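Putative Lipoprotein (Shewanella oneidensis, PDB 3U24) is of unknown function but binds zinc and calcium ions, and probably has a metallopeptidase-like fold. Local coordinates at residues D272-Q275 with G276-K280; G455-P459 with E460-M464; Q491-A494 with L495-E499; V443-E446 with R447-L450. All blocks are in the same frame, centred on the assembly; numbering follows the deposited sequence. Where two conformers were deposited one is given.

Contact 1 (D272-Q275 with G276-K280); sequences DRVQ and GEMAK. With ZN (zinc ion), chain L.
Glu277 turns its carboxylate back toward the preceding turn of helix 260-289, where water 1 joins it to Arg273. The water donates to Glu277 OE2 at 2.9 Å and to Arg273 O at 2.7 Å. Arg273 O also accepts the helical bond from Glu277 N, at 3.0 Å. Lys280 NZ reaches Glu277 OE2 at 2.6 Å in a salt bridge, on the syn side of the carboxylate and 29° out of its plane. Chi1 (-66°) sets Glu277 CG 3.5 Å from Arg273 O, and the chi2 bend turns the carboxylate toward water 1 and Lys280. On a buried side of the helix, Val274 CG1 meets the selenium (SE) of Met278 at 4.0 Å. Tyr466 of helix 459-485 packs on both residues. Gln275 carries its amide away to Glu499. At the start of the segment, Asp272 holds a zinc ion with both carboxylate oxygens, OD2 at 2.3 Å and OD1 at 2.6 Å, and waters bind it too. With alanine in place of Glu277, Lys280 would probably be left without its carboxylate mate and water 1 without one acceptor. OE2 thus serves two donors, which is likely to stabilise its negative charge on this partly exposed face.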
loop_
_atom_site.group_PDB
_atom_site.type_symbol
_atom_site.label_atom_id
_atom_site.label_comp_id
_atom_site.label_asym_id
_atom_site.label_seq_id
_atom_site.Cartn_x
_atom_site.Cartn_y
_atom_site.Cartn_z
ATOM N N ASP A 272 16.658 12.494 14.416
ATOM C CA ASP A 272 17.818 13.246 14.897
ATOM C C ASP A 272 19.156 12.749 14.350
ATOM O O ASP A 272 19.968 13.569 13.937
ATOM C CB ASP A 272 17.851 13.314 16.443
ATOM C CG ASP A 272 16.641 14.073 17.030
ATOM O OD1 ASP A 272 16.069 14.937 16.327
ATOM O OD2 ASP A 272 16.271 13.833 18.208
ATOM N N ARG A 273 19.374 11.439 14.359
ATOM C CA ARG A 273 20.624 10.864 13.852
ATOM C C ARG A 273 20.818 11.248 12.368
ATOM O O ARG A 273 21.888 11.726 11.974
ATOM C CB ARG A 273 20.644 9.314 14.026
ATOM C CG ARG A 273 21.775 8.577 13.265
ATOM C CD ARG A 273 21.711 7.024 13.222
ATOM N NE ARG A 273 20.608 6.482 12.393
ATOM C CZ ARG A 273 20.588 6.404 11.062
ATOM N NH1 ARG A 273 19.493 5.914 10.473
ATOM N NH2 ARG A 273 21.637 6.813 10.331
ATOM N N VAL A 274 19.765 11.069 11.568
ATOM C CA VAL A 274 19.817 11.326 10.124
ATOM C C VAL A 274 20.111 12.814 9.844
ATOM O O VAL A 274 21.055 13.117 9.132
ATOM C CB VAL A 274 18.539 10.829 9.380
ATOM C CG1 VAL A 274 18.470 11.427 7.977
ATOM C CG2 VAL A 274 18.485 9.285 9.325
ATOM N N GLN A 275 19.356 13.720 10.469
ATOM C CA GLN A 275 19.585 15.167 10.341
ATOM C C GLN A 275 21.013 15.593 10.735
ATOM O O GLN A 275 21.615 16.419 10.064
ATOM C CB GLN A 275 18.553 15.978 11.142
ATOM C CG GLN A 275 17.126 15.926 10.578
ATOM C CD GLN A 275 16.089 16.611 11.463
ATOM O OE1 GLN A 275 16.310 16.819 12.641
ATOM N NE2 GLN A 275 14.954 16.948 10.896
ATOM N N GLY A 276 21.554 14.994 11.791
ATOM C CA GLY A 276 22.929 15.246 12.225
ATOM C C GLY A 276 23.925 14.838 11.158
ATOM O O GLY A 276 24.860 15.590 10.889
ATOM N N GLU A 277 23.736 13.660 10.545
ATOM C CA GLU A 277 24.617 13.250 9.453
ATOM C C GLU A 277 24.499 14.174 8.238
ATOM O O GLU A 277 25.516 14.542 7.631
ATOM C CB GLU A 277 24.358 11.815 9.034
ATOM C CG GLU A 277 24.732 10.837 10.147
ATOM C CD GLU A 277 26.167 10.998 10.607
ATOM O OE1 GLU A 277 27.061 10.791 9.767
ATOM O OE2 GLU A 277 26.393 11.375 11.787
HETATM N N MSE A 278 23.273 14.556 7.899
HETATM C CA MSE A 278 23.062 15.522 6.831
HETATM C C MSE A 278 23.757 16.873 7.091
HETATM O O MSE A 278 24.270 17.480 6.141
HETATM C CB MSE A 278 21.576 15.765 6.601
HETATM C CG MSE A 278 20.859 14.576 6.022
HETATM SE SE MSE A 278 18.941 14.865 6.022
HETATM C CE MSE A 278 18.823 15.703 4.223
ATOM N N ALA A 279 23.752 17.334 8.344
ATOM C CA ALA A 279 24.406 18.584 8.700
ATOM C C ALA A 279 25.913 18.485 8.456
ATOM O O ALA A 279 26.497 19.398 7.893
ATOM C CB ALA A 279 24.106 18.989 10.145
ATOM N N LYS A 280 26.513 17.363 8.822
ATOM C CA LYS A 280 27.939 17.124 8.573
ATOM C C LYS A 280 28.255 17.115 7.106
ATOM O O LYS A 280 29.227 17.706 6.700
ATOM C CB LYS A 280 28.390 15.790 9.153
ATOM C CG LYS A 280 28.502 15.802 10.673
ATOM C CD LYS A 280 28.784 14.403 11.242
ATOM C CE LYS A 280 28.542 14.361 12.759
ATOM N NZ LYS A 280 27.696 13.189 13.166
HETATM ZN ZN ZN L . 14.466 15.293 18.337
HETATM O O HOH W 1 24.090 11.855 13.495
HETATM O O HOH W 2 12.787 14.959 19.841
HETATM O O HOH W 3 14.765 16.782 17.267
HETATM O O HOH W 4 13.418 14.456 17.269
#

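Contact 2 (G455-P459 with E460-M464); sequences GNFEP and EMWLM
Glu458 is the N-cap of helix 459-485, and its carbonyl receives the first-turn bond from Trp462. Trp462 N lies 3.1 Å from Glu458 O. Pro459 follows in the first turn, a place where proline's missing N-H costs no helical bond. Its O accepts from Leu463 N at 2.9 Å. The Trp462 indole turns its edge back to the loop, with CD1 3.5 Å from Glu458 O, which sits at the ring edge and in its plane. Water 5 is in that plane too. It accepts from Trp462 NE1 at 3.1 Å and from Phe457 N at 2.9 Å, and so ties the indole to the loop backbone. The Phe457 and Trp462 side chains run side by side and point the same way, with Phe457 CD1 4.2 Å from Trp462 CZ2. On another side, Glu458 has CG anti to the backbone N (chi1 -179°), runs extended beyond it and crosses Glu460. Their carboxylate planes are turned 59° from each other, and Glu458 OE2 comes within 4.0 Å of Glu460 OE1. Glu460 OE2 has Lys288 and Tyr289 of helix 260-289 as partners. A bound zinc ion lies about 4 Å from the Glu458 side chain at the nearest atoms. The two negative groups are therefore probably tolerated because lysine, zinc and the helix N-terminus all bring positive charge nearby.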
loop_
_atom_site.group_PDB
_atom_site.type_symbol
_atom_site.label_atom_id
_atom_site.label_comp_id
_atom_site.label_asym_id
_atom_site.label_seq_id
_atom_site.Cartn_x
_atom_site.Cartn_y
_atom_site.Cartn_z
ATOM N N GLY A 455 27.677 3.808 -5.328
ATOM C CA GLY A 455 28.056 5.199 -5.516
ATOM C C GLY A 455 29.349 5.559 -4.814
ATOM O O GLY A 455 29.707 6.741 -4.711
ATOM N N ASN A 456 30.026 4.551 -4.284
ATOM C CA ASN A 456 31.327 4.719 -3.682
ATOM C C ASN A 456 31.406 5.771 -2.572
ATOM O O ASN A 456 32.342 6.570 -2.529
ATOM C CB ASN A 456 32.367 5.005 -4.775
ATOM C CG ASN A 456 33.793 4.771 -4.286
ATOM O OD1 ASN A 456 34.663 5.619 -4.461
ATOM N ND2 ASN A 456 34.029 3.625 -3.651
ATOM N N PHE A 457 30.429 5.746 -1.666
ATOM C CA PHE A 457 30.389 6.662 -0.533
ATOM C C PHE A 457 30.457 8.155 -0.915
ATOM O O PHE A 457 30.964 8.962 -0.166
ATOM C CB PHE A 457 31.480 6.273 0.485
ATOM C CG PHE A 457 31.439 4.807 0.855
ATOM C CD1 PHE A 457 30.476 4.332 1.730
ATOM C CD2 PHE A 457 32.300 3.911 0.270
ATOM C CE1 PHE A 457 30.394 2.986 2.046
ATOM C CE2 PHE A 457 32.239 2.571 0.585
ATOM C CZ PHE A 457 31.272 2.105 1.479
ATOM N N GLU A 458 29.918 8.510 -2.076
ATOM C CA GLU A 458 29.834 9.915 -2.521
ATOM C C GLU A 458 28.942 10.730 -1.587
ATOM O O GLU A 458 27.775 10.353 -1.362
ATOM C CB GLU A 458 29.248 9.942 -3.931
ATOM C CG GLU A 458 29.121 11.318 -4.557
ATOM C CD GLU A 458 28.523 11.276 -5.956
ATOM O OE1 GLU A 458 27.635 10.427 -6.238
ATOM O OE2 GLU A 458 28.956 12.102 -6.778
ATOM N N PRO A 459 29.465 11.849 -1.037
ATOM C CA PRO A 459 28.664 12.587 -0.057
ATOM C C PRO A 459 27.325 13.060 -0.595
ATOM O O PRO A 459 26.345 13.008 0.124
ATOM C CB PRO A 459 29.564 13.752 0.316
ATOM C CG PRO A 459 30.949 13.234 0.089
ATOM C CD PRO A 459 30.826 12.410 -1.145
ATOM N N GLU A 460 27.280 13.484 -1.850
ATOM C CA GLU A 460 26.024 13.946 -2.496
ATOM C C GLU A 460 24.941 12.850 -2.460
ATOM O O GLU A 460 23.783 13.105 -2.174
ATOM C CB GLU A 460 26.284 14.373 -3.966
ATOM C CG GLU A 460 27.030 15.714 -4.168
ATOM C CD GLU A 460 28.559 15.635 -4.082
ATOM O OE1 GLU A 460 29.125 14.570 -3.677
ATOM O OE2 GLU A 460 29.203 16.648 -4.434
HETATM N N MSE A 461 25.355 11.632 -2.773
HETATM C CA MSE A 461 24.479 10.476 -2.817
HETATM C C MSE A 461 23.949 10.230 -1.414
HETATM O O MSE A 461 22.752 10.095 -1.229
HETATM C CB MSE A 461 25.242 9.246 -3.337
HETATM C CG MSE A 461 24.493 7.903 -3.186
HETATM SE SE MSE A 461 22.879 7.888 -4.288
HETATM C CE MSE A 461 23.810 7.218 -5.854
ATOM N N TRP A 462 24.824 10.203 -0.427
ATOM C CA TRP A 462 24.363 10.013 0.957
ATOM C C TRP A 462 23.407 11.086 1.424
ATOM O O TRP A 462 22.397 10.793 2.077
ATOM C CB TRP A 462 25.535 9.844 1.917
ATOM C CG TRP A 462 26.047 8.425 1.838
ATOM C CD1 TRP A 462 26.779 7.840 0.810
ATOM C CD2 TRP A 462 25.822 7.351 2.791
ATOM N NE1 TRP A 462 27.009 6.529 1.060
ATOM C CE2 TRP A 462 26.465 6.174 2.236
ATOM C CE3 TRP A 462 25.177 7.255 4.006
ATOM C CZ2 TRP A 462 26.459 4.960 2.895
ATOM C CZ3 TRP A 462 25.161 6.023 4.663
ATOM C CH2 TRP A 462 25.790 4.906 4.122
ATOM N N LEU A 463 23.682 12.329 1.070
ATOM C CA LEU A 463 22.829 13.422 1.489
ATOM C C LEU A 463 21.417 13.233 0.936
ATOM O O LEU A 463 20.438 13.413 1.670
ATOM C CB LEU A 463 23.422 14.758 1.031
ATOM C CG LEU A 463 22.655 16.036 1.356
ATOM C CD1 LEU A 463 22.462 16.160 2.860
ATOM C CD2 LEU A 463 23.380 17.247 0.770
HETATM N N MSE A 464 21.333 12.871 -0.351
HETATM C CA MSE A 464 20.081 12.688 -1.028
HETATM C C MSE A 464 19.347 11.467 -0.491
HETATM O O MSE A 464 18.146 11.528 -0.281
HETATM C CB MSE A 464 20.266 12.570 -2.545
HETATM C CG MSE A 464 20.697 13.847 -3.254
HETATM SE SE MSE A 464 19.473 15.434 -2.996
HETATM C CE MSE A 464 17.794 14.603 -3.092
HETATM O O HOH W 5 28.083 4.223 -0.731
#

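Contact 3 (Q491-A494 with L495-E499); sequences QAIA and LMMDE. With CA (calcium ion), chain T.
Ala494 and Asp498 meet one turn apart on helix 489-499. Ala494 O takes the backbone bond from Asp498 N at 2.8 Å, and the Ala494 methyl CB lies 3.7 Å from Asp498 OD2. Asp498 CG stands anti to the carbonyl carbon (chi1 -60°), and from there OD1 binds a calcium ion at 2.3 Å. OD2 is farther from the metal, 3.2 Å, so the aspartate binds through one oxygen. Three waters also coordinate the calcium. The helix has a wider, pi-type turn at 495-499, which includes Asp498. Ile493 lies side by side with Met497, both pointing the same way, and its CG2 touches the selenium (SE) of Met497 at 3.8 Å. Met497 CG also rests 3.3 Å from Ile493 O. Helix 504-516 packs on Ile493 through Ala507 and Arg504. Leu495 gives its N to Gln491 O at 2.9 Å and sets CB 3.4 Å from Ala492 O. The Leu495 side chain packs on Ile477 and Leu478 of helix 459-485.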
loop_
_atom_site.group_PDB
_atom_site.type_symbol
_atom_site.label_atom_id
_atom_site.label_comp_id
_atom_site.label_asym_id
_atom_site.label_seq_id
_atom_site.Cartn_x
_atom_site.Cartn_y
_atom_site.Cartn_z
ATOM N N GLN A 491 1.233 21.863 12.601
ATOM C CA GLN A 491 2.379 21.051 13.052
ATOM C C GLN A 491 2.740 19.974 12.032
ATOM O O GLN A 491 3.915 19.743 11.773
ATOM C CB GLN A 491 2.102 20.414 14.417
ATOM C CG GLN A 491 2.050 21.419 15.552
ATOM C CD GLN A 491 1.310 20.901 16.767
ATOM O OE1 GLN A 491 0.692 19.837 16.733
ATOM N NE2 GLN A 491 1.365 21.667 17.856
ATOM N N ALA A 492 1.748 19.351 11.410
ATOM C CA ALA A 492 2.053 18.253 10.463
ATOM C C ALA A 492 2.768 18.811 9.251
ATOM O O ALA A 492 3.727 18.215 8.762
ATOM C CB ALA A 492 0.805 17.494 10.049
ATOM N N ILE A 493 2.308 19.959 8.766
ATOM C CA ILE A 493 2.942 20.608 7.607
ATOM C C ILE A 493 4.400 21.031 7.905
ATOM O O ILE A 493 5.267 20.853 7.059
ATOM C CB ILE A 493 2.152 21.858 7.117
ATOM C CG1 ILE A 493 0.770 21.477 6.600
ATOM C CG2 ILE A 493 2.912 22.630 6.023
ATOM C CD1 ILE A 493 0.794 20.458 5.476
ATOM N N ALA A 494 4.654 21.566 9.099
ATOM C CA ALA A 494 5.992 22.013 9.514
ATOM C C ALA A 494 6.910 20.788 9.684
ATOM O O ALA A 494 8.049 20.840 9.291
ATOM C CB ALA A 494 5.925 22.886 10.805
ATOM N N LEU A 495 6.396 19.658 10.202
ATOM C CA LEU A 495 7.170 18.408 10.201
ATOM C C LEU A 495 7.639 18.022 8.777
ATOM O O LEU A 495 8.829 17.800 8.509
ATOM C CB LEU A 495 6.333 17.266 10.776
ATOM C CG LEU A 495 6.935 15.844 10.909
ATOM C CD1 LEU A 495 7.908 15.800 12.107
ATOM C CD2 LEU A 495 5.810 14.792 11.055
HETATM N N MSE A 496 6.691 17.940 7.857
HETATM C CA MSE A 496 7.013 17.420 6.557
HETATM C C MSE A 496 7.933 18.400 5.817
HETATM O O MSE A 496 8.830 17.992 5.106
HETATM C CB MSE A 496 5.750 17.095 5.738
HETATM C CG MSE A 496 4.838 15.913 6.219
HETATM SE SE MSE A 496 5.686 14.284 7.003
HETATM C CE MSE A 496 6.485 13.534 5.394
HETATM N N MSE A 497 7.760 19.693 6.013
HETATM C CA MSE A 497 8.542 20.669 5.233
HETATM C C MSE A 497 9.852 21.026 5.918
HETATM O O MSE A 497 10.875 21.091 5.268
HETATM C CB MSE A 497 7.730 21.933 4.987
HETATM C CG MSE A 497 6.491 21.730 4.120
HETATM SE SE MSE A 497 5.645 23.468 3.568
HETATM C CE MSE A 497 7.251 24.433 3.029
ATOM N N ASP A 498 9.819 21.257 7.225
ATOM C CA ASP A 498 11.005 21.742 7.948
ATOM C C ASP A 498 11.929 20.617 8.438
ATOM O O ASP A 498 13.138 20.814 8.513
ATOM C CB ASP A 498 10.589 22.599 9.142
ATOM C CG ASP A 498 9.770 23.824 8.732
ATOM O OD1 ASP A 498 9.815 24.261 7.553
ATOM O OD2 ASP A 498 9.074 24.369 9.602
ATOM N N GLU A 499 11.365 19.461 8.783
ATOM C CA GLU A 499 12.155 18.333 9.302
ATOM C C GLU A 499 12.522 17.370 8.179
ATOM O O GLU A 499 13.623 16.874 8.175
ATOM C CB GLU A 499 11.429 17.583 10.433
ATOM C CG GLU A 499 11.023 18.449 11.636
ATOM C CD GLU A 499 12.199 19.127 12.342
ATOM O OE1 GLU A 499 13.246 18.481 12.554
ATOM O OE2 GLU A 499 12.089 20.321 12.691
HETATM CA CA CA T . 8.488 26.086 7.025
HETATM O O HOH W 6 8.277 26.674 9.441
HETATM O O HOH W 7 10.256 27.251 7.734
HETATM O O HOH W 8 6.026 25.499 7.613
#

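Contact 4 (V443-E446 with R447-L450); sequences VYTE and RMML
Tyr444 lays one face of its ring under Met448, the residue one turn later on helix 435-451. Met448 CB stands over that face, 4.1 Å from the ring centroid and 25° off the ring normal, in a CH-pi contact. The touch is shifted toward the hydroxyl end of the ring, where CZ is 3.7 Å from Met448 CB. Met448 CG follows the ring outward to 3.5 Å from Tyr444 OH. Both side chains leave the backbone the same way, with CG anti to the backbone N (chi1 162° for Tyr444 and -179° for Met448). The helical bond from Met448 N to Tyr444 O is 2.9 Å long. The far end of Met448 also reaches Thr445, with Met448 CE 4.2 Å from Thr445 CG2. Tyr444 OH also bonds to His552 and to Arg535, the latter on helix 523-542. A phenylalanine here would keep the ring face, but would probably cost His552 and Arg535 their bond to the hydroxyl. Glu446 leads elsewhere, extended beyond CG, and its OE2 is hydrogen-bonded to His408 ND1. His408 is a zinc ligand together with His414 and Glu439, so Glu446 is a second-shell residue of that site. The helix thus buries polar ends on two sides, each satisfied from outside it, and Glu446 is likely to fix the turn of a metal-binding imidazole.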
loop_
_atom_site.group_PDB
_atom_site.type_symbol
_atom_site.label_atom_id
_atom_site.label_comp_id
_atom_site.label_asym_id
_atom_site.label_seq_id
_atom_site.Cartn_x
_atom_site.Cartn_y
_atom_site.Cartn_z
ATOM N N VAL A 443 12.890 -0.563 1.304
ATOM C CA VAL A 443 13.611 0.529 2.035
ATOM C C VAL A 443 14.977 0.086 2.566
ATOM O O VAL A 443 15.987 0.779 2.423
ATOM C CB VAL A 443 12.726 1.108 3.155
ATOM C CG1 VAL A 443 13.413 2.242 3.953
ATOM C CG2 VAL A 443 11.387 1.572 2.550
ATOM N N TYR A 444 15.013 -1.113 3.123
ATOM C CA TYR A 444 16.268 -1.730 3.609
ATOM C C TYR A 444 17.282 -1.805 2.481
ATOM O O TYR A 444 18.462 -1.430 2.663
ATOM C CB TYR A 444 15.999 -3.095 4.225
ATOM C CG TYR A 444 17.223 -3.942 4.344
ATOM C CD1 TYR A 444 18.120 -3.758 5.382
ATOM C CD2 TYR A 444 17.536 -4.881 3.372
ATOM C CE1 TYR A 444 19.267 -4.541 5.462
ATOM C CE2 TYR A 444 18.673 -5.628 3.448
ATOM C CZ TYR A 444 19.543 -5.453 4.490
ATOM O OH TYR A 444 20.691 -6.232 4.550
ATOM N N THR A 445 16.847 -2.175 1.278
ATOM C CA THR A 445 17.850 -2.332 0.211
ATOM C C THR A 445 18.574 -1.038 -0.163
ATOM O O THR A 445 19.749 -1.060 -0.535
ATOM C CB THR A 445 17.317 -3.018 -1.057
ATOM O OG1 THR A 445 16.307 -2.204 -1.648
ATOM C CG2 THR A 445 16.825 -4.417 -0.749
ATOM N N GLU A 446 17.890 0.084 -0.028
ATOM C CA GLU A 446 18.510 1.362 -0.295
ATOM C C GLU A 446 19.726 1.571 0.643
ATOM O O GLU A 446 20.836 1.889 0.207
ATOM C CB GLU A 446 17.494 2.496 -0.123
ATOM C CG GLU A 446 16.162 2.275 -0.827
ATOM C CD GLU A 446 15.045 3.189 -0.322
ATOM O OE1 GLU A 446 15.296 3.987 0.604
ATOM O OE2 GLU A 446 13.910 3.107 -0.847
ATOM N N ARG A 447 19.513 1.336 1.921
ATOM C CA ARG A 447 20.556 1.529 2.897
ATOM C C ARG A 447 21.690 0.520 2.704
ATOM O O ARG A 447 22.873 0.883 2.647
ATOM C CB ARG A 447 19.930 1.476 4.291
ATOM C CG ARG A 447 20.868 1.286 5.460
ATOM C CD ARG A 447 21.681 2.491 5.802
ATOM N NE ARG A 447 20.809 3.560 6.298
ATOM C CZ ARG A 447 21.193 4.590 7.068
ATOM N NH1 ARG A 447 22.476 4.720 7.471
ATOM N NH2 ARG A 447 20.261 5.481 7.431
HETATM N N MSE A 448 21.316 -0.747 2.581
HETATM C CA MSE A 448 22.281 -1.838 2.399
HETATM C C MSE A 448 23.138 -1.589 1.155
HETATM O O MSE A 448 24.338 -1.708 1.230
HETATM C CB MSE A 448 21.539 -3.172 2.296
HETATM C CG MSE A 448 22.412 -4.387 2.142
HETATM SE SE MSE A 448 22.757 -4.691 0.246
HETATM C CE MSE A 448 20.940 -5.237 -0.315
HETATM N N MSE A 449 22.538 -1.229 0.019
HETATM C CA MSE A 449 23.361 -0.948 -1.198
HETATM C C MSE A 449 24.407 0.160 -1.002
HETATM O O MSE A 449 25.534 0.007 -1.440
HETATM C CB MSE A 449 22.498 -0.567 -2.396
HETATM C CG MSE A 449 21.635 -1.691 -2.872
HETATM SE SE MSE A 449 22.653 -2.968 -3.959
HETATM C CE MSE A 449 22.423 -2.031 -5.717
ATOM N N LEU A 450 24.015 1.256 -0.356
ATOM C CA LEU A 450 24.948 2.321 -0.084
ATOM C C LEU A 450 26.007 1.864 0.900
ATOM O O LEU A 450 27.203 2.136 0.699
ATOM C CB LEU A 450 24.258 3.581 0.450
ATOM C CG LEU A 450 23.346 4.407 -0.458
ATOM C CD1 LEU A 450 22.944 5.704 0.251
ATOM C CD2 LEU A 450 24.040 4.761 -1.718
#

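Overall arrangement
Contacts 1, 2 and 4 lie on three neighbouring helices on one side of the chain. Contacts 2 and 4, with centres about 13 Å apart, pack directly, Met461 CG lying 3.5 Å from Leu450 CD2. Contact 1 covers another side of contact 2, where Met278 CE lies 3.8 Å from Leu463 O. It also meets contact 4 through like charges, Arg273 NH1 3.2 Å from Arg447 NH2. Contact 3 joins contact 1 through a probable hydrogen bond of 2.8 Å from Gln275 NE2 to Glu499 OE1. The calcium at Asp498 and the zinc at Asp272 are about 17 Å apart. The Val443 side chain is about 6 Å, at the nearest atoms, from the zinc of His408, His414 and Glu439.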